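Local coordinates for methyltransferase domain-containing protein (PDB 7CLU) that acts as an S-adenosylmethionine-dependent O-methyltransferase in the biosynthesis of prodigiosin, probably as a dimer, at residues A[28-34]-A[81-87]; A[101-106]-A[120-125]; A[195-201]-A[219-225]. One frame throughout, in Å; residues are numbered along the deposited sequence.

Overall arrangement
The three contacts follow one another along the chain and do not touch. Contact 1 (28-34 with 81-87) lies in the N-terminal dimerisation domain. Helix 93-107 follows helix 81-84 in the chain and carries one side of contact 2 (101-106 with 120-125); the same helix also carries Tyr104, which stacks on Tyr104 of the second subunit. The centres of contacts 1 and 2 are about 28 Å apart. Contact 3 (195-201 with 219-225) belongs to the Rossmann-like catalytic domain, its centre about 33 Å from that of contact 2 and about 35 Å from that of contact 1. It alone holds a residue of the S-adenosyl-L-homocysteine site, Glu199; contacts 1 and 2 lie away from that site.

Contact 1. Residues A[28-34]-A[81-87]; sequences KLFDQLR and RAFLLSD
With CG anti to its carbonyl carbon (chi1 -75°), Asp31 holds its carboxylate out to Ser86, whose OG sits between its own backbone N and carbonyl carbon (chi1 65°), leaving both N and OG within range of the acid. Ser86 N gives a nearly straight bond to the syn lone pair of Asp31 OD1 (3.1 Å, 165°), while Ser86 OG donates to Asp31 OD2 at 2.9 Å, out of the carboxylate plane. An aspartate suits this place because its two oxygens can take one donor each, and a serine because its short hydroxyl adds a second donor beside the backbone N-H. The guanidinium of Arg81 grips a single acceptor end-on: NH1 and NH2 each lie 3.1 Å from Arg34 O, which is in the guanidinium plane. NH2 approaches a lone pair of Arg34 O in the carbonyl plane, whereas NH1 lies above that plane. Beside these polar links Leu84 lays CD1 over the centre of the Phe30 ring, a CH-pi contact of 3.7 Å to the centroid, and Leu29 CD2 lies on the opposite face, nearer the rim. Leu85 CD2 packs on Arg34 CB at 3.6 Å. The 3-10 turn 30-33, which follows the Schellman motif ending helix 15-26 at Lys28, is fastened to the end of helix 81-84 and the residues just after it, with Phe30 reaching helices 15-26 and 51-63 and Leu33 helix 40-47.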
loop_
_atom_site.group_PDB
_atom_site.type_symbol
_atom_site.label_atom_id
_atom_site.label_comp_id
_atom_site.label_asym_id
_atom_site.label_seq_id
_atom_site.Cartn_x
_atom_site.Cartn_y
_atom_site.Cartn_z
ATOM N N LYS A 28 18.348 3.246 3.804
ATOM C CA LYS A 28 19.390 3.094 2.792
ATOM C C LYS A 28 19.969 1.681 2.819
ATOM O O LYS A 28 21.177 1.475 2.706
ATOM C CB LYS A 28 20.484 4.150 2.967
ATOM C CG LYS A 28 19.997 5.567 2.716
ATOM C CD LYS A 28 20.958 6.592 3.295
ATOM C CE LYS A 28 20.566 8.012 2.885
ATOM N NZ LYS A 28 20.016 8.059 1.502
ATOM N N LEU A 29 19.082 0.697 2.969
ATOM C CA LEU A 29 19.513 -0.681 3.163
ATOM C C LEU A 29 20.239 -1.207 1.936
ATOM O O LEU A 29 21.277 -1.867 2.054
ATOM C CB LEU A 29 18.300 -1.555 3.497
ATOM C CG LEU A 29 18.495 -3.076 3.573
ATOM C CD1 LEU A 29 17.555 -3.676 4.622
ATOM C CD2 LEU A 29 18.257 -3.719 2.238
ATOM N N PHE A 30 19.703 -0.937 0.747
ATOM C CA PHE A 30 20.337 -1.442 -0.455
ATOM C C PHE A 30 21.718 -0.842 -0.671
ATOM O O PHE A 30 22.523 -1.429 -1.396
ATOM C CB PHE A 30 19.435 -1.187 -1.661
ATOM C CG PHE A 30 18.018 -1.616 -1.439
ATOM C CD1 PHE A 30 17.673 -2.955 -1.478
ATOM C CD2 PHE A 30 17.031 -0.678 -1.176
ATOM C CE1 PHE A 30 16.370 -3.360 -1.270
ATOM C CE2 PHE A 30 15.725 -1.070 -0.962
ATOM C CZ PHE A 30 15.387 -2.419 -1.003
ATOM N N ASP A 31 22.023 0.296 -0.034
ATOM C CA ASP A 31 23.361 0.868 -0.155
ATOM C C ASP A 31 24.431 -0.087 0.365
ATOM O O ASP A 31 25.536 -0.139 -0.185
ATOM C CB ASP A 31 23.436 2.195 0.602
ATOM C CG ASP A 31 22.721 3.336 -0.123
ATOM O OD1 ASP A 31 22.374 3.188 -1.319
ATOM O OD2 ASP A 31 22.524 4.390 0.517
ATOM N N GLN A 32 24.118 -0.849 1.412
ATOM C CA GLN A 32 25.070 -1.764 2.040
ATOM C C GLN A 32 25.456 -2.931 1.151
ATOM O O GLN A 32 26.384 -3.674 1.501
ATOM C CB GLN A 32 24.493 -2.298 3.347
ATOM C CG GLN A 32 23.873 -1.223 4.220
ATOM C CD GLN A 32 24.752 0.016 4.314
ATOM O OE1 GLN A 32 25.937 -0.074 4.653
ATOM N NE2 GLN A 32 24.179 1.178 3.998
ATOM N N LEU A 33 24.773 -3.114 0.022
ATOM C CA LEU A 33 25.065 -4.194 -0.906
ATOM C C LEU A 33 25.591 -3.698 -2.243
ATOM O O LEU A 33 25.711 -4.493 -3.180
ATOM C CB LEU A 33 23.819 -5.046 -1.136
ATOM C CG LEU A 33 23.216 -5.731 0.094
ATOM C CD1 LEU A 33 21.886 -6.383 -0.266
ATOM C CD2 LEU A 33 24.195 -6.760 0.698
ATOM N N ARG A 34 25.874 -2.403 -2.359
ATOM C CA ARG A 34 26.304 -1.854 -3.673
ATOM C C ARG A 34 27.672 -2.404 -4.090
ATOM O O ARG A 34 27.929 -2.463 -5.301
ATOM C CB ARG A 34 26.345 -0.325 -3.623
ATOM C CG ARG A 34 27.662 0.244 -3.118
ATOM C CD ARG A 34 27.501 1.585 -2.433
ATOM N NE ARG A 34 27.743 2.700 -3.333
ATOM C CZ ARG A 34 28.912 3.311 -3.479
ATOM N NH1 ARG A 34 29.026 4.321 -4.322
ATOM N NH2 ARG A 34 29.962 2.913 -2.787
ATOM N N ARG A 81 19.730 -1.754 -9.325
ATOM C CA ARG A 81 20.665 -0.742 -8.838
ATOM C C ARG A 81 20.199 0.668 -9.182
ATOM O O ARG A 81 20.329 1.589 -8.367
ATOM C CB ARG A 81 22.055 -0.989 -9.435
ATOM C CG ARG A 81 22.670 -2.312 -9.016
ATOM C CD ARG A 81 24.072 -2.527 -9.615
ATOM N NE ARG A 81 24.785 -3.528 -8.824
ATOM C CZ ARG A 81 25.590 -3.239 -7.805
ATOM N NH1 ARG A 81 26.162 -4.225 -7.126
ATOM N NH2 ARG A 81 25.824 -1.968 -7.472
ATOM N N ALA A 82 19.659 0.851 -10.383
ATOM C CA ALA A 82 19.373 2.193 -10.873
ATOM C C ALA A 82 18.313 2.887 -10.029
ATOM O O ALA A 82 18.297 4.122 -9.956
ATOM C CB ALA A 82 18.942 2.131 -12.337
ATOM N N PHE A 83 17.442 2.125 -9.352
ATOM C CA PHE A 83 16.387 2.749 -8.567
ATOM C C PHE A 83 16.423 2.442 -7.072
ATOM O O PHE A 83 15.684 3.089 -6.322
ATOM C CB PHE A 83 15.002 2.395 -9.144
ATOM C CG PHE A 83 14.694 0.920 -9.198
ATOM C CD1 PHE A 83 14.108 0.269 -8.107
ATOM C CD2 PHE A 83 14.929 0.198 -10.352
ATOM C CE1 PHE A 83 13.795 -1.087 -8.170
ATOM C CE2 PHE A 83 14.630 -1.147 -10.426
ATOM C CZ PHE A 83 14.051 -1.797 -9.324
ATOM N N LEU A 84 17.277 1.525 -6.603
ATOM C CA LEU A 84 17.375 1.236 -5.175
ATOM C C LEU A 84 18.612 1.822 -4.507
ATOM O O LEU A 84 18.664 1.866 -3.274
ATOM C CB LEU A 84 17.359 -0.280 -4.911
ATOM C CG LEU A 84 16.092 -1.016 -5.336
ATOM C CD1 LEU A 84 16.128 -2.476 -4.877
ATOM C CD2 LEU A 84 14.911 -0.289 -4.750
ATOM N N LEU A 85 19.608 2.249 -5.266
ATOM C CA LEU A 85 20.808 2.855 -4.701
ATOM C C LEU A 85 20.640 4.369 -4.647
ATOM O O LEU A 85 20.150 4.982 -5.600
ATOM C CB LEU A 85 22.034 2.493 -5.545
ATOM C CG LEU A 85 22.464 1.018 -5.452
ATOM C CD1 LEU A 85 23.562 0.710 -6.462
ATOM C CD2 LEU A 85 22.902 0.693 -4.039
ATOM N N SER A 86 21.077 4.969 -3.539
ATOM C CA SER A 86 20.740 6.359 -3.262
ATOM C C SER A 86 21.549 7.363 -4.076
ATOM O O SER A 86 21.203 8.552 -4.075
ATOM C CB SER A 86 20.898 6.647 -1.773
ATOM O OG SER A 86 22.239 6.526 -1.376
ATOM N N ASP A 87 22.595 6.929 -4.779
ATOM C CA ASP A 87 23.357 7.815 -5.640
ATOM C C ASP A 87 23.013 7.626 -7.104
ATOM O O ASP A 87 23.529 8.362 -7.950
ATOM C CB ASP A 87 24.853 7.605 -5.436
ATOM C CG ASP A 87 25.329 6.274 -5.992
ATOM O OD1 ASP A 87 24.573 5.278 -5.903
ATOM O OD2 ASP A 87 26.456 6.229 -6.528
HETATM O O HOH W 1 19.513 2.228 -1.018
#

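Contact 2. Residues A[101-106]-A[120-125]; sequences TFLYPL and QRRTVF
The Phe125 ring turns its edge to helix 93-107: Phe102 O lies at that edge in the ring plane, 3.7 Å from Phe125 CZ, and Leu106 CG reaches the edge at CE2, 3.6 Å away. Thr101 O comes obliquely to within 3.2 Å of Phe125 CE1. One face of the same ring is covered over its centre by Val124 CG1, its neighbour in sequence. The Phe102 ring has Leu106 CD1 on one face, toward the rim, and Arg121 CD near its plane at the edge. The two phenylalanine planes are only 18° apart, but with centroids separated by 5.7 Å the rings are slid past one another and barely overlap, meeting chiefly at Phe102 CD1 and Phe125 CE2. Phe102 CG stands anti to the backbone N (chi1 -169°), which carries the ring toward helix 121-125.

The axes of segments 101-106 and 121-125 run almost perpendicular, at 102°, and come within 9.9 Å. They flank helix 110-116 in the chain, and Leu106 and Phe102 also pack on helix 286-298 of the O-methyltransferase fold. Helix 93-107 has a wider pi-type turn at 101-103 and a kink at Pro105, whose nitrogen has no hydrogen to give. Its compact ring instead offers CB to Val124 CG1 at 3.5 Å. Leu106 pushes CD2 against the start of the other helix, 3.4 Å from Gln120 C, and also touches Val124 CB. The N-cap residue there, Gln120, takes a hydrogen bond at OE1 from Thr123 OG1. Arg121 adds its aliphatic part, while its NH2 makes a salt bridge with Asp300.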
loop_
_atom_site.group_PDB
_atom_site.type_symbol
_atom_site.label_atom_id
_atom_site.label_comp_id
_atom_site.label_asym_id
_atom_site.label_seq_id
_atom_site.Cartn_x
_atom_site.Cartn_y
_atom_site.Cartn_z
ATOM N N THR A 101 6.156 10.419 5.156
ATOM C CA THR A 101 5.889 11.650 5.895
ATOM C C THR A 101 4.553 12.301 5.541
ATOM O O THR A 101 4.051 13.120 6.319
ATOM C CB THR A 101 7.020 12.660 5.644
ATOM O OG1 THR A 101 7.051 13.019 4.258
ATOM C CG2 THR A 101 8.374 12.066 6.013
ATOM N N PHE A 102 3.953 11.935 4.415
ATOM C CA PHE A 102 2.816 12.678 3.896
ATOM C C PHE A 102 1.695 11.769 3.390
ATOM O O PHE A 102 0.621 11.736 3.991
ATOM C CB PHE A 102 3.305 13.616 2.799
ATOM C CG PHE A 102 2.287 14.611 2.353
ATOM C CD1 PHE A 102 1.733 15.512 3.257
ATOM C CD2 PHE A 102 1.906 14.671 1.021
ATOM C CE1 PHE A 102 0.804 16.436 2.851
ATOM C CE2 PHE A 102 0.975 15.596 0.604
ATOM C CZ PHE A 102 0.424 16.485 1.518
ATOM N N LEU A 103 1.920 11.008 2.311
ATOM C CA LEU A 103 0.799 10.292 1.691
ATOM C C LEU A 103 0.285 9.131 2.550
ATOM O O LEU A 103 -0.926 8.900 2.627
ATOM C CB LEU A 103 1.198 9.789 0.311
ATOM C CG LEU A 103 1.491 10.879 -0.724
ATOM C CD1 LEU A 103 1.574 10.269 -2.122
ATOM C CD2 LEU A 103 0.420 11.929 -0.658
ATOM N N TYR A 104 1.180 8.329 3.126
ATOM C CA TYR A 104 0.708 7.208 3.936
ATOM C C TYR A 104 -0.135 7.689 5.108
ATOM O O TYR A 104 -1.246 7.161 5.296
ATOM C CB TYR A 104 1.905 6.367 4.380
ATOM C CG TYR A 104 1.564 5.076 5.079
ATOM C CD1 TYR A 104 1.328 5.043 6.461
ATOM C CD2 TYR A 104 1.491 3.887 4.371
ATOM C CE1 TYR A 104 1.036 3.846 7.113
ATOM C CE2 TYR A 104 1.210 2.684 5.007
ATOM C CZ TYR A 104 0.980 2.665 6.372
ATOM O OH TYR A 104 0.695 1.451 6.986
ATOM N N PRO A 105 0.285 8.686 5.902
ATOM C CA PRO A 105 -0.602 9.141 6.988
ATOM C C PRO A 105 -1.954 9.630 6.489
ATOM O O PRO A 105 -2.980 9.317 7.100
ATOM C CB PRO A 105 0.204 10.262 7.661
ATOM C CG PRO A 105 1.601 10.016 7.282
ATOM C CD PRO A 105 1.577 9.396 5.924
ATOM N N LEU A 106 -1.986 10.369 5.380
ATOM C CA LEU A 106 -3.248 10.919 4.883
ATOM C C LEU A 106 -4.184 9.819 4.397
ATOM O O LEU A 106 -5.388 9.860 4.664
ATOM C CB LEU A 106 -2.972 11.905 3.751
ATOM C CG LEU A 106 -2.317 13.220 4.149
ATOM C CD1 LEU A 106 -1.802 13.908 2.896
ATOM C CD2 LEU A 106 -3.347 14.101 4.894
ATOM N N GLN A 120 -7.239 15.662 4.448
ATOM C CA GLN A 120 -7.109 15.295 5.852
ATOM C C GLN A 120 -5.845 15.871 6.484
ATOM O O GLN A 120 -5.369 15.342 7.489
ATOM C CB GLN A 120 -7.156 13.772 6.007
ATOM C CG GLN A 120 -8.492 13.154 5.558
ATOM C CD GLN A 120 -9.680 13.697 6.325
ATOM O OE1 GLN A 120 -9.822 13.431 7.524
ATOM N NE2 GLN A 120 -10.555 14.446 5.640
ATOM N N ARG A 121 -5.298 16.959 5.926
ATOM C CA ARG A 121 -4.066 17.511 6.484
ATOM C C ARG A 121 -4.275 18.054 7.901
ATOM O O ARG A 121 -3.353 17.994 8.723
ATOM C CB ARG A 121 -3.507 18.597 5.564
ATOM C CG ARG A 121 -3.137 18.102 4.153
ATOM C CD ARG A 121 -2.502 19.193 3.301
ATOM N NE ARG A 121 -3.218 20.465 3.395
ATOM C CZ ARG A 121 -4.162 20.882 2.552
ATOM N NH1 ARG A 121 -4.528 20.135 1.520
ATOM N NH2 ARG A 121 -4.744 22.068 2.740
ATOM N N ARG A 122 -5.469 18.578 8.205
ATOM C CA ARG A 122 -5.750 19.084 9.549
ATOM C C ARG A 122 -5.855 17.939 10.543
ATOM O O ARG A 122 -5.144 17.903 11.552
ATOM C CB ARG A 122 -7.050 19.895 9.559
ATOM C CG ARG A 122 -7.093 21.106 8.641
ATOM C CD ARG A 122 -8.313 21.978 8.963
ATOM N NE ARG A 122 -9.036 22.389 7.760
ATOM C CZ ARG A 122 -8.710 23.445 7.017
ATOM N NH1 ARG A 122 -7.669 24.196 7.353
ATOM N NH2 ARG A 122 -9.421 23.751 5.936
ATOM N N THR A 123 -6.773 17.009 10.278
ATOM C CA THR A 123 -6.845 15.731 10.968
ATOM C C THR A 123 -5.458 15.154 11.235
ATOM O O THR A 123 -5.054 14.956 12.388
ATOM C CB THR A 123 -7.670 14.768 10.103
ATOM O OG1 THR A 123 -8.875 15.425 9.664
ATOM C CG2 THR A 123 -8.013 13.498 10.858
ATOM N N VAL A 124 -4.692 14.936 10.167
ATOM C CA VAL A 124 -3.518 14.079 10.261
ATOM C C VAL A 124 -2.307 14.832 10.811
ATOM O O VAL A 124 -1.547 14.289 11.624
ATOM C CB VAL A 124 -3.241 13.450 8.878
ATOM C CG1 VAL A 124 -1.857 12.863 8.809
ATOM C CG2 VAL A 124 -4.314 12.401 8.549
ATOM N N PHE A 125 -2.092 16.082 10.389
ATOM C CA PHE A 125 -0.874 16.810 10.743
ATOM C C PHE A 125 -1.106 17.988 11.686
ATOM O O PHE A 125 -0.131 18.636 12.089
ATOM C CB PHE A 125 -0.167 17.325 9.482
ATOM C CG PHE A 125 0.186 16.249 8.505
ATOM C CD1 PHE A 125 1.246 15.394 8.758
ATOM C CD2 PHE A 125 -0.547 16.084 7.334
ATOM C CE1 PHE A 125 1.579 14.392 7.856
ATOM C CE2 PHE A 125 -0.217 15.077 6.430
ATOM C CZ PHE A 125 0.840 14.225 6.703
#

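Contact 3. Residues A[195-201]-A[219-225]; sequences LAICELP and RIDVVEG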
loop_
_atom_site.group_PDB
_atom_site.type_symbol
_atom_site.label_atom_id
_atom_site.label_comp_id
_atom_site.label_asym_id
_atom_site.label_seq_id
_atom_site.Cartn_x
_atom_site.Cartn_y
_atom_site.Cartn_z
ATOM N N LEU A 195 12.644 29.892 -26.779
ATOM C CA LEU A 195 12.282 29.032 -25.662
ATOM C C LEU A 195 12.323 29.796 -24.349
ATOM O O LEU A 195 13.239 30.586 -24.100
ATOM C CB LEU A 195 13.217 27.817 -25.567
ATOM C CG LEU A 195 13.162 26.789 -26.698
ATOM C CD1 LEU A 195 14.277 25.761 -26.508
ATOM C CD2 LEU A 195 11.804 26.101 -26.719
ATOM N N ALA A 196 11.359 29.497 -23.486
ATOM C CA ALA A 196 11.233 30.205 -22.223
ATOM C C ALA A 196 10.512 29.322 -21.217
ATOM O O ALA A 196 9.736 28.436 -21.579
ATOM C CB ALA A 196 10.481 31.532 -22.388
ATOM N N ILE A 197 10.770 29.583 -19.946
ATOM C CA ILE A 197 9.996 28.998 -18.869
ATOM C C ILE A 197 9.461 30.132 -18.006
ATOM O O ILE A 197 10.197 31.072 -17.695
ATOM C CB ILE A 197 10.845 28.030 -18.031
ATOM C CG1 ILE A 197 11.340 26.867 -18.908
ATOM C CG2 ILE A 197 10.044 27.544 -16.834
ATOM C CD1 ILE A 197 12.510 26.145 -18.324
ATOM N N CYS A 198 8.195 30.041 -17.619
ATOM C CA CYS A 198 7.586 30.986 -16.682
ATOM C C CYS A 198 7.546 30.369 -15.284
ATOM O O CYS A 198 6.937 29.312 -15.098
ATOM C CB CYS A 198 6.181 31.367 -17.128
ATOM S SG CYS A 198 5.445 32.632 -16.061
ATOM N N GLU A 199 8.208 31.016 -14.316
ATOM C CA GLU A 199 8.269 30.522 -12.943
ATOM C C GLU A 199 7.775 31.594 -11.984
ATOM O O GLU A 199 7.878 32.788 -12.272
ATOM C CB GLU A 199 9.690 30.126 -12.519
ATOM C CG GLU A 199 10.194 28.825 -13.120
ATOM C CD GLU A 199 9.283 27.656 -12.819
ATOM O OE1 GLU A 199 8.995 27.420 -11.625
ATOM O OE2 GLU A 199 8.853 26.980 -13.777
ATOM N N LEU A 200 7.260 31.152 -10.838
ATOM C CA LEU A 200 6.977 32.067 -9.743
ATOM C C LEU A 200 8.237 32.856 -9.401
ATOM O O LEU A 200 9.341 32.302 -9.451
ATOM C CB LEU A 200 6.500 31.302 -8.503
ATOM C CG LEU A 200 5.095 30.705 -8.483
ATOM C CD1 LEU A 200 4.873 29.977 -7.161
ATOM C CD2 LEU A 200 4.041 31.777 -8.697
ATOM N N PRO A 201 8.116 34.138 -9.056
ATOM C CA PRO A 201 9.312 34.930 -8.714
ATOM C C PRO A 201 10.219 34.286 -7.673
ATOM O O PRO A 201 11.429 34.542 -7.685
ATOM C CB PRO A 201 8.722 36.255 -8.205
ATOM C CG PRO A 201 7.220 36.145 -8.385
ATOM C CD PRO A 201 6.931 34.985 -9.256
ATOM N N ARG A 219 20.034 29.831 -24.006
ATOM C CA ARG A 219 19.099 29.213 -24.936
ATOM C C ARG A 219 17.651 29.295 -24.452
ATOM O O ARG A 219 16.726 29.355 -25.274
ATOM C CB ARG A 219 19.502 27.750 -25.154
ATOM C CG ARG A 219 18.676 27.008 -26.185
ATOM C CD ARG A 219 19.034 27.428 -27.607
ATOM N NE ARG A 219 18.169 26.774 -28.588
ATOM C CZ ARG A 219 16.922 27.156 -28.850
ATOM N NH1 ARG A 219 16.392 28.192 -28.203
ATOM N NH2 ARG A 219 16.198 26.502 -29.754
ATOM N N ILE A 220 17.436 29.283 -23.137
ATOM C CA ILE A 220 16.105 29.184 -22.540
ATOM C C ILE A 220 15.948 30.309 -21.521
ATOM O O ILE A 220 16.661 30.342 -20.510
ATOM C CB ILE A 220 15.884 27.810 -21.876
ATOM C CG1 ILE A 220 16.075 26.675 -22.899
ATOM C CG2 ILE A 220 14.506 27.729 -21.217
ATOM C CD1 ILE A 220 16.130 25.306 -22.242
ATOM N N ASP A 221 15.030 31.232 -21.785
ATOM C CA ASP A 221 14.802 32.326 -20.849
ATOM C C ASP A 221 13.899 31.886 -19.703
ATOM O O ASP A 221 13.019 31.034 -19.860
ATOM C CB ASP A 221 14.167 33.526 -21.551
ATOM C CG ASP A 221 15.093 34.171 -22.565
ATOM O OD1 ASP A 221 16.305 34.288 -22.288
ATOM O OD2 ASP A 221 14.600 34.561 -23.643
ATOM N N VAL A 222 14.118 32.488 -18.541
ATOM C CA VAL A 222 13.229 32.335 -17.399
ATOM C C VAL A 222 12.534 33.668 -17.201
ATOM O O VAL A 222 13.194 34.690 -16.981
ATOM C CB VAL A 222 13.981 31.908 -16.132
ATOM C CG1 VAL A 222 12.993 31.571 -15.022
ATOM C CG2 VAL A 222 14.865 30.713 -16.436
ATOM N N VAL A 223 11.214 33.668 -17.322
ATOM C CA VAL A 223 10.423 34.848 -17.018
ATOM C C VAL A 223 9.598 34.572 -15.772
ATOM O O VAL A 223 9.320 33.427 -15.410
ATOM C CB VAL A 223 9.519 35.260 -18.184
ATOM C CG1 VAL A 223 10.373 35.584 -19.421
ATOM C CG2 VAL A 223 8.488 34.181 -18.452
ATOM N N GLU A 224 9.186 35.644 -15.118
ATOM C CA GLU A 224 8.478 35.511 -13.861
ATOM C C GLU A 224 7.002 35.803 -14.060
ATOM O O GLU A 224 6.610 36.617 -14.903
ATOM C CB GLU A 224 9.108 36.421 -12.808
ATOM C CG GLU A 224 10.565 36.041 -12.560
ATOM C CD GLU A 224 11.292 36.991 -11.640
ATOM O OE1 GLU A 224 12.470 37.305 -11.920
ATOM O OE2 GLU A 224 10.689 37.413 -10.632
ATOM N N GLY A 225 6.181 35.089 -13.306
ATOM C CA GLY A 225 4.748 35.196 -13.469
ATOM C C GLY A 225 4.033 34.279 -12.504
ATOM O O GLY A 225 4.652 33.582 -11.689
HETATM O O HOH W 2 15.296 30.961 -26.937
HETATM O O HOH W 3 12.976 32.849 -25.075
#
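Ile197 N and Ile197 O both bond to the neighbouring strand, to Asp221 O (2.7 Å) and from Val223 N (2.8 Å), in the parallel ladder of a beta-alpha-beta unit whose crossover is helix 201-214. The ladder continues from Glu199 N to Val223 O and from Gly225 N, above the carbonyl plane, to Glu199 O. At the other end Asp221 N bonds to Leu195 O. There Leu195 CD1 lies over one face of the Arg219 guanidinium, 3.6 Å from NH1, while Arg219 NH2 bonds to Ile193 O.

On one face of the sheet Cys198 CB packs on Val223 CG2 at 3.9 Å; beside the other, Ile197 CD1 meets Ile220 CG2, near helices 181-189 and 201-214. Beta-branched Ile197, Val222 and Val223 suit extended strands. This is an edge of the Rossmann-like methyltransferase sheet, where strand 221-224 is outermost in the chain and 171-175 flanks 194-199 on its far side. Glu199 ends its strand near Gln146; both belong to this protein's S-adenosyl-L-homocysteine site, though no ligand is modelled in this chain. Gly225 leaves room for the cysteine sulfur: with SG anti to the backbone N (chi1 -176°), Cys198 SG lies 3.7 Å from Gly225 CA.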